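Local coordinates for protein 2-nitrobenzoate nitroreductase (Pseudomonas fluorescens, PDB 4Z85) that reduces the nitro group of 2-nitrobenzoate, probably with the help of a bound FMN cofactor, as a member of the flavoredoxin family, at residues S7-T10 with N11-Y15; M91-E94 with R95-E98; T122-T125 with T126-V129. All coordinates share one frame; numbering follows the deposited sequence.

Contact 1 of 3, residues S7-T10 with N11-Y15; sequences SGLT and NMQKY
Gln13 OE1 is gripped by two donors. Thr10 N gives it a nearly straight hydrogen bond, 3.0 Å from N to OE1 at 165°. This donor sits above the plane of the Gln13 amide, not in it. A water gives the second bond, and the same water also donates to Gly8 O, so it ties the loop to the Gln13 amide. The bond in the other direction runs from Gln13 N to Thr10 OG1, 3.1 Å apart. The two bonds together make a capping box at the start of helix 11-21, with Thr10 as the N-cap. Thr10 OG1 stands between its own backbone N and carbonyl carbon (chi1 70°), which turns it toward the helix N-H. Gln13 CG is anti to its carbonyl carbon and the chain then runs extended, which carries the amide back to Thr10 N. CG passes close to Thr10 OG1 on the way, at 3.2 Å. The first helical bond follows, from Lys14 N to Thr10 O at 3.0 Å.

Leu9 covers the side of the box. Its CD2 lies 3.6 Å from Gln13 OE1, and its CB meets Lys14 CG at 3.9 Å. Lys14 NZ donates to Asn11 OD1, 3.1 Å away. The second subunit packs here as well: its Leu175 touches Leu9 and Gln13, and its Glu52 touches Lys14. The box thus gives Gln13 N, an N-H of the first turn, a side-chain acceptor and holds the Gln13 amide against the loop; Lys14 N is served by the backbone O of Thr10.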
ATOM      1  N   SER A   7      -4.651 -15.809  16.674  1.00 29.50           N
ATOM      2  CA  SER A   7      -4.004 -16.331  17.877  1.00 32.85           C
ATOM      3  C   SER A   7      -3.504 -17.767  17.687  1.00 32.49           C
ATOM      4  O   SER A   7      -2.524 -18.187  18.297  1.00 35.34           O
ATOM      5  CB  SER A   7      -4.968 -16.266  19.061  1.00 32.12           C
ATOM      6  OG  SER A   7      -6.157 -16.991  18.792  1.00 34.74           O
ATOM      7  N   GLY A   8      -4.168 -18.519  16.822  1.00 29.54           N
ATOM      8  CA  GLY A   8      -3.778 -19.902  16.628  1.00 34.42           C
ATOM      9  C   GLY A   8      -2.552 -20.128  15.756  1.00 36.44           C
ATOM     10  O   GLY A   8      -2.066 -21.259  15.659  1.00 34.30           O
ATOM     11  N   LEU A   9      -2.011 -19.065  15.162  1.00 29.12           N
ATOM     12  CA  LEU A   9      -1.076 -19.222  14.047  1.00 28.02           C
ATOM     13  C   LEU A   9       0.393 -18.951  14.349  1.00 26.91           C
ATOM     14  O   LEU A   9       0.731 -18.205  15.269  1.00 30.09           O
ATOM     15  CB  LEU A   9      -1.513 -18.298  12.902  1.00 27.18           C
ATOM     16  CG  LEU A   9      -2.998 -18.374  12.549  1.00 27.99           C
ATOM     17  CD1 LEU A   9      -3.327 -17.400  11.412  1.00 28.23           C
ATOM     18  CD2 LEU A   9      -3.397 -19.792  12.168  1.00 30.69           C
ATOM     19  N   THR A  10       1.258 -19.547  13.537  1.00 26.08           N
ATOM     20  CA  THR A  10       2.679 -19.245  13.558  1.00 26.87           C
ATOM     21  C   THR A  10       2.901 -17.929  12.825  1.00 28.33           C
ATOM     22  O   THR A  10       2.004 -17.457  12.124  1.00 28.93           O
ATOM     23  CB  THR A  10       3.511 -20.340  12.883  1.00 30.44           C
ATOM     24  OG1 THR A  10       3.267 -20.322  11.468  1.00 28.11           O
ATOM     25  CG2 THR A  10       3.132 -21.716  13.439  1.00 30.21           C
ATOM     26  N   ASN A  11       4.090 -17.359  12.971  1.00 27.78           N
ATOM     27  CA  ASN A  11       4.431 -16.145  12.234  1.00 30.76           C
ATOM     28  C   ASN A  11       4.398 -16.358  10.727  1.00 29.70           C
ATOM     29  O   ASN A  11       4.013 -15.461   9.980  1.00 27.36           O
ATOM     30  CB  ASN A  11       5.800 -15.626  12.656  1.00 29.44           C
ATOM     31  CG  ASN A  11       5.728 -14.768  13.902  1.00 39.19           C
ATOM     32  OD1 ASN A  11       4.657 -14.283  14.269  1.00 35.19           O
ATOM     33  ND2 ASN A  11       6.863 -14.590  14.568  1.00 40.73           N
ATOM     34  N   MET A  12       4.789 -17.541  10.271  1.00 28.21           N
ATOM     35  CA  MET A  12       4.744 -17.829   8.840  1.00 29.09           C
ATOM     36  C   MET A  12       3.305 -17.883   8.328  1.00 26.07           C
ATOM     37  O   MET A  12       3.000 -17.405   7.225  1.00 27.60           O
ATOM     38  CB  MET A  12       5.455 -19.148   8.531  1.00 32.19           C
ATOM     39  CG  MET A  12       5.661 -19.396   7.041  1.00 36.03           C
ATOM     40  SD  MET A  12       6.632 -18.088   6.270  1.00 56.47           S
ATOM     41  CE  MET A  12       8.041 -18.008   7.380  1.00 49.81           C
ATOM     42  N   GLN A  13       2.420 -18.463   9.128  1.00 25.93           N
ATOM     43  CA  GLN A  13       1.023 -18.582   8.739  1.00 24.38           C
ATOM     44  C   GLN A  13       0.372 -17.196   8.672  1.00 26.05           C
ATOM     45  O   GLN A  13      -0.376 -16.883   7.729  1.00 24.54           O
ATOM     46  CB  GLN A  13       0.276 -19.500   9.706  1.00 28.36           C
ATOM     47  CG  GLN A  13       0.735 -20.960   9.596  1.00 26.90           C
ATOM     48  CD  GLN A  13       0.128 -21.861  10.663  1.00 29.85           C
ATOM     49  OE1 GLN A  13      -0.237 -21.413  11.752  1.00 27.18           O
ATOM     50  NE2 GLN A  13       0.010 -23.147  10.342  1.00 39.83           N
ATOM     51  N   LYS A  14       0.692 -16.368   9.664  1.00 24.17           N
ATOM     52  CA  LYS A  14       0.220 -14.986   9.687  1.00 23.67           C
ATOM     53  C   LYS A  14       0.749 -14.231   8.478  1.00 22.70           C
ATOM     54  O   LYS A  14      -0.007 -13.529   7.801  1.00 22.45           O
ATOM     55  CB  LYS A  14       0.629 -14.289  10.988  1.00 24.46           C
ATOM     56  CG  LYS A  14      -0.260 -14.687  12.172  1.00 25.13           C
ATOM     57  CD  LYS A  14       0.129 -14.002  13.474  1.00 29.88           C
ATOM     58  CE  LYS A  14       1.427 -14.535  14.021  1.00 28.74           C
ATOM     59  NZ  LYS A  14       1.774 -13.943  15.341  1.00 33.90           N
ATOM     60  N   TYR A  15       2.035 -14.380   8.192  1.00 22.31           N
ATOM     61  CA  TYR A  15       2.611 -13.773   6.992  1.00 23.86           C
ATOM     62  C   TYR A  15       1.837 -14.179   5.739  1.00 25.03           C
ATOM     63  O   TYR A  15       1.465 -13.328   4.924  1.00 21.96           O
ATOM     64  CB  TYR A  15       4.081 -14.147   6.841  1.00 23.14           C
ATOM     65  CG  TYR A  15       4.669 -13.741   5.505  1.00 25.01           C
ATOM     66  CD1 TYR A  15       5.175 -12.456   5.302  1.00 28.49           C
ATOM     67  CD2 TYR A  15       4.716 -14.638   4.448  1.00 27.70           C
ATOM     68  CE1 TYR A  15       5.715 -12.089   4.076  1.00 25.26           C
ATOM     69  CE2 TYR A  15       5.248 -14.275   3.222  1.00 28.58           C
ATOM     70  CZ  TYR A  15       5.743 -13.006   3.043  1.00 31.01           C
ATOM     71  OH  TYR A  15       6.275 -12.675   1.815  1.00 33.07           O
TER
HETATM   72  O   HOH W   1      -0.504 -22.935  14.038  1.00 37.87           O

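Contact 2 of 3, residues M91-E94 with R95-E98; sequences MVDE and RIAE
The Arg95 guanidinium meets a water at its edge, in its plane, 2.7 Å from NH1 to the water oxygen. Asp93 OD2 approaches the same group obliquely, 4.0 Å from Arg95 NH1 and well out of the guanidinium plane. No N-H points at this oxygen, so any attraction between the two charges probably acts without a direct bond. The carboxylate and guanidinium planes are 57° apart. The water closes the gap, since it also donates to Asp93 OD2. Arg166 brings a like charge near Arg95 NH1, and Asp134 also touches the Arg95 side chain.

The other carboxylate oxygen turns to the backbone. Asp93 is the N-cap of helix 94-103, and its OD1 takes a weak bond from Arg95 N at 3.3 Å. Its CG stands between the backbone N and the carbonyl carbon (chi1 69°), which swings OD1 back over the first turn. Ile96 N donates to Asp93 O at 3.1 Å. With an alanine here in place of Asp93, Arg95 N would probably lose its weak capping bond, and the bridging water its carboxylate acceptor.

Apolar side chains pack on the inner side of the turn. Val92 CG1 lies 4.2 Å from Ile96 CG1 and also touches Ala97. Ile96 CD1 reaches Met91 O at 3.2 Å, and that buried carbonyl has no polar partner. Leu29 of strand 28-33 packs on both Val92 and Ile96.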
ATOM      1  N   MET A  91       9.975   3.371  -8.665  1.00 18.32           N
ATOM      2  CA  MET A  91       8.713   2.697  -8.961  1.00 17.67           C
ATOM      3  C   MET A  91       8.978   1.629 -10.011  1.00 22.99           C
ATOM      4  O   MET A  91       9.993   1.672 -10.716  1.00 21.23           O
ATOM      5  CB  MET A  91       7.652   3.690  -9.434  1.00 20.86           C
ATOM      6  CG  MET A  91       7.380   4.815  -8.437  1.00 19.41           C
ATOM      7  SD  MET A  91       7.039   4.183  -6.773  1.00 20.02           S
ATOM      8  CE  MET A  91       6.792   5.722  -5.916  1.00 19.53           C
ATOM      9  N   VAL A  92       8.067   0.668 -10.115  1.00 19.29           N
ATOM     10  CA  VAL A  92       8.358  -0.566 -10.833  1.00 19.90           C
ATOM     11  C   VAL A  92       7.347  -0.818 -11.936  1.00 19.78           C
ATOM     12  O   VAL A  92       6.165  -0.990 -11.658  1.00 20.19           O
ATOM     13  CB  VAL A  92       8.365  -1.786  -9.876  1.00 19.62           C
ATOM     14  CG1 VAL A  92       8.631  -3.081 -10.661  1.00 19.07           C
ATOM     15  CG2 VAL A  92       9.380  -1.591  -8.738  1.00 19.00           C
ATOM     16  N   ASP A  93       7.808  -0.827 -13.188  1.00 20.85           N
ATOM     17  CA  ASP A  93       6.967  -1.277 -14.290  1.00 21.50           C
ATOM     18  C   ASP A  93       7.685  -2.376 -15.078  1.00 22.61           C
ATOM     19  O   ASP A  93       8.687  -2.914 -14.624  1.00 21.47           O
ATOM     20  CB  ASP A  93       6.558  -0.108 -15.193  1.00 21.75           C
ATOM     21  CG  ASP A  93       7.716   0.490 -15.993  1.00 25.98           C
ATOM     22  OD1 ASP A  93       8.883   0.107 -15.796  1.00 26.21           O
ATOM     23  OD2 ASP A  93       7.429   1.373 -16.830  1.00 26.68           O
ATOM     24  N   GLU A  94       7.139  -2.724 -16.237  1.00 21.75           N
ATOM     25  CA  GLU A  94       7.640  -3.851 -17.013  1.00 23.96           C
ATOM     26  C   GLU A  94       9.151  -3.793 -17.259  1.00 23.89           C
ATOM     27  O   GLU A  94       9.843  -4.819 -17.189  1.00 25.52           O
ATOM     28  CB  GLU A  94       6.897  -3.909 -18.350  1.00 25.18           C
ATOM     29  CG  GLU A  94       7.142  -5.173 -19.122  1.00 32.02           C
ATOM     30  CD  GLU A  94       6.557  -5.119 -20.521  1.00 37.89           C
ATOM     31  OE1 GLU A  94       5.500  -4.478 -20.696  1.00 36.20           O
ATOM     32  OE2 GLU A  94       7.163  -5.711 -21.445  1.00 40.71           O
ATOM     33  N   ARG A  95       9.653  -2.592 -17.525  1.00 24.95           N
ATOM     34  CA  ARG A  95      11.055  -2.409 -17.911  1.00 26.87           C
ATOM     35  C   ARG A  95      12.049  -2.859 -16.838  1.00 30.41           C
ATOM     36  O   ARG A  95      13.176  -3.262 -17.153  1.00 28.03           O
ATOM     37  CB  ARG A  95      11.310  -0.944 -18.262  1.00 29.09           C
ATOM     38  CG  ARG A  95      12.701  -0.655 -18.810  1.00 36.46           C
ATOM     39  CD  ARG A  95      12.818   0.782 -19.290  1.00 36.47           C
ATOM     40  NE  ARG A  95      12.020   1.026 -20.488  1.00 44.54           N
ATOM     41  CZ  ARG A  95      10.878   1.704 -20.502  1.00 42.84           C
ATOM     42  NH1 ARG A  95      10.397   2.212 -19.378  1.00 45.13           N
ATOM     43  NH2 ARG A  95      10.215   1.874 -21.637  1.00 46.78           N
ATOM     44  N   ILE A  96      11.652  -2.789 -15.571  1.00 22.55           N
ATOM     45  CA  ILE A  96      12.564  -3.190 -14.510  1.00 23.93           C
ATOM     46  C   ILE A  96      12.041  -4.292 -13.600  1.00 24.32           C
ATOM     47  O   ILE A  96      12.686  -4.618 -12.620  1.00 22.94           O
ATOM     48  CB  ILE A  96      12.965  -1.989 -13.634  1.00 27.40           C
ATOM     49  CG1 ILE A  96      11.753  -1.413 -12.891  1.00 21.69           C
ATOM     50  CG2 ILE A  96      13.626  -0.910 -14.486  1.00 26.69           C
ATOM     51  CD1 ILE A  96      12.153  -0.423 -11.792  1.00 24.45           C
ATOM     52  N   ALA A  97      10.902  -4.890 -13.937  1.00 22.53           N
ATOM     53  CA  ALA A  97      10.274  -5.865 -13.042  1.00 23.68           C
ATOM     54  C   ALA A  97      11.161  -7.078 -12.724  1.00 23.26           C
ATOM     55  O   ALA A  97      11.294  -7.487 -11.559  1.00 21.08           O
ATOM     56  CB  ALA A  97       8.951  -6.333 -13.643  1.00 21.41           C
ATOM     57  N   GLU A  98      11.752  -7.679 -13.757  1.00 23.73           N
ATOM     58  CA  GLU A  98      12.560  -8.875 -13.509  1.00 21.89           C
ATOM     59  C   GLU A  98      13.764  -8.591 -12.600  1.00 20.42           C
ATOM     60  O   GLU A  98      14.020  -9.321 -11.639  1.00 22.74           O
ATOM     61  CB  GLU A  98      13.052  -9.486 -14.827  1.00 27.22           C
ATOM     62  CG  GLU A  98      13.889 -10.733 -14.609  1.00 28.59           C
ATOM     63  CD  GLU A  98      13.103 -11.851 -13.949  1.00 28.82           C
ATOM     64  OE1 GLU A  98      13.563 -12.391 -12.925  1.00 27.66           O
ATOM     65  OE2 GLU A  98      12.015 -12.189 -14.464  1.00 34.82           O
TER
HETATM   66  O   HOH W   2       8.145   3.539 -18.704  1.00 40.42           O
HETATM   67  O   HOH W   3      11.426  -6.907 -16.681  1.00 30.18           O

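Contact 3 of 3, residues T122-T125 with T126-V129; sequences TPST and TIDV
Ser124 points its side chain across the turn toward Ile127 and Val129. Its OG donates to Val129 O, a short hydrogen bond of 2.6 Å that lies in the carbonyl plane. OG is anti to the carbonyl carbon of Ser124 (chi1 -67°), and this places it before the Val129 carbonyl. The methylene of the same side chain faces Ile127: Ser124 CB meets Ile127 CG1 at 3.7 Å. One small residue therefore offers a polar tip to one partner and a carbon to the other. The Val129 side chain itself turns away from Ser124, and only its carbonyl is used.

Water joins the two arms of the loop. One water takes a bond from Ser124 N at 2.8 Å and donates to Asp128 O.

The loop leads from strand 121-122 to strand 131-132, which pair through Thr122 and Arg131. Glu140 of strand 137-150 holds the bend with two hydrogen bonds, to Thr125 N and to Thr126 OG1. Ser124 and Ile127 rest on Val88 of strand 86-90, and Val129 reaches strand 28-33, where it packs on Thr31 and Leu33.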
ATOM      1  N   THR A 122      21.596   6.425 -12.309  1.00 33.41           N
ATOM      2  CA  THR A 122      21.613   7.807 -12.763  1.00 33.61           C
ATOM      3  C   THR A 122      21.578   8.728 -11.549  1.00 37.19           C
ATOM      4  O   THR A 122      20.763   8.533 -10.651  1.00 30.37           O
ATOM      5  CB  THR A 122      20.425   8.113 -13.691  1.00 33.85           C
ATOM      6  OG1 THR A 122      20.576   7.391 -14.918  1.00 33.27           O
ATOM      7  CG2 THR A 122      20.341   9.599 -13.990  1.00 33.42           C
ATOM      8  N   PRO A 123      22.471   9.728 -11.507  1.00 34.85           N
ATOM      9  CA  PRO A 123      22.500  10.623 -10.343  1.00 34.28           C
ATOM     10  C   PRO A 123      21.153  11.305 -10.055  1.00 34.28           C
ATOM     11  O   PRO A 123      20.375  11.579 -10.978  1.00 31.64           O
ATOM     12  CB  PRO A 123      23.555  11.664 -10.734  1.00 38.54           C
ATOM     13  CG  PRO A 123      24.450  10.946 -11.680  1.00 37.21           C
ATOM     14  CD  PRO A 123      23.569  10.006 -12.452  1.00 35.56           C
ATOM     15  N   SER A 124      20.886  11.562  -8.777  1.00 34.95           N
ATOM     16  CA  SER A 124      19.724  12.347  -8.376  1.00 32.92           C
ATOM     17  C   SER A 124      20.064  13.830  -8.304  1.00 36.54           C
ATOM     18  O   SER A 124      21.227  14.198  -8.155  1.00 39.68           O
ATOM     19  CB  SER A 124      19.180  11.875  -7.024  1.00 32.57           C
ATOM     20  OG  SER A 124      18.643  10.571  -7.113  1.00 31.55           O
ATOM     21  N   THR A 125      19.036  14.670  -8.388  1.00 38.59           N
ATOM     22  CA  THR A 125      19.205  16.125  -8.397  1.00 37.58           C
ATOM     23  C   THR A 125      19.334  16.728  -6.999  1.00 41.17           C
ATOM     24  O   THR A 125      20.222  17.549  -6.747  1.00 41.11           O
ATOM     25  CB  THR A 125      18.025  16.798  -9.126  1.00 36.87           C
ATOM     26  OG1 THR A 125      18.026  16.392 -10.499  1.00 38.24           O
ATOM     27  CG2 THR A 125      18.133  18.308  -9.058  1.00 45.05           C
ATOM     28  N   THR A 126      18.458  16.318  -6.085  1.00 36.60           N
ATOM     29  CA  THR A 126      18.403  16.925  -4.761  1.00 33.19           C
ATOM     30  C   THR A 126      19.150  16.151  -3.684  1.00 35.95           C
ATOM     31  O   THR A 126      19.283  16.625  -2.551  1.00 39.57           O
ATOM     32  CB  THR A 126      16.956  17.080  -4.289  1.00 35.96           C
ATOM     33  OG1 THR A 126      16.367  15.778  -4.160  1.00 33.00           O
ATOM     34  CG2 THR A 126      16.157  17.911  -5.281  1.00 31.98           C
ATOM     35  N   ILE A 127      19.606  14.948  -4.011  1.00 31.61           N
ATOM     36  CA  ILE A 127      20.274  14.112  -3.025  1.00 32.00           C
ATOM     37  C   ILE A 127      21.413  13.343  -3.676  1.00 32.15           C
ATOM     38  O   ILE A 127      21.577  13.380  -4.894  1.00 33.98           O
ATOM     39  CB  ILE A 127      19.300  13.098  -2.354  1.00 30.36           C
ATOM     40  CG1 ILE A 127      18.594  12.252  -3.416  1.00 30.58           C
ATOM     41  CG2 ILE A 127      18.281  13.804  -1.474  1.00 32.36           C
ATOM     42  CD1 ILE A 127      17.750  11.145  -2.826  1.00 28.06           C
ATOM     43  N   ASP A 128      22.184  12.635  -2.863  1.00 31.50           N
ATOM     44  CA  ASP A 128      23.374  11.940  -3.348  1.00 33.34           C
ATOM     45  C   ASP A 128      23.088  10.538  -3.872  1.00 36.83           C
ATOM     46  O   ASP A 128      23.800  10.037  -4.743  1.00 38.65           O
ATOM     47  CB  ASP A 128      24.420  11.861  -2.237  1.00 39.63           C
ATOM     48  CG  ASP A 128      24.957  13.229  -1.847  1.00 41.58           C
ATOM     49  OD1 ASP A 128      25.095  14.093  -2.743  1.00 39.52           O
ATOM     50  OD2 ASP A 128      25.229  13.436  -0.645  1.00 44.33           O
ATOM     51  N   VAL A 129      22.052   9.900  -3.339  1.00 32.39           N
ATOM     52  CA  VAL A 129      21.710   8.545  -3.763  1.00 30.88           C
ATOM     53  C   VAL A 129      21.133   8.587  -5.171  1.00 26.54           C
ATOM     54  O   VAL A 129      20.260   9.395  -5.462  1.00 30.79           O
ATOM     55  CB  VAL A 129      20.701   7.883  -2.795  1.00 28.25           C
ATOM     56  CG1 VAL A 129      20.375   6.456  -3.240  1.00 27.59           C
ATOM     57  CG2 VAL A 129      21.250   7.880  -1.385  1.00 30.16           C
TER
HETATM   58  O   HOH W   4      23.260  11.463  -7.246  1.00 36.84           O
HETATM   59  O   HOH W   5      22.845  16.074  -5.960  1.00 44.02           O

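All three contacts are local. Contact 1 is a surface contact on the N-terminal arm, while contacts 2 and 3 are partly buried against the barrel. Contacts 1 and 2 both start a helix, but they cap it differently: contact 1 has a reciprocal box of neutral side chains, contact 2 has a carboxylate with a weak capping bond, whose other oxygen is water-bridged to an arginine. Contact 3 starts no helix and turns between two short strands. Strands 28-33, 86-90 and 137-150 of the barrel serve contact 3, and the first and last of these also touch contact 2. The centres of contacts 1 and 3 are about 40 Å apart, on opposite sides of the chain's centre.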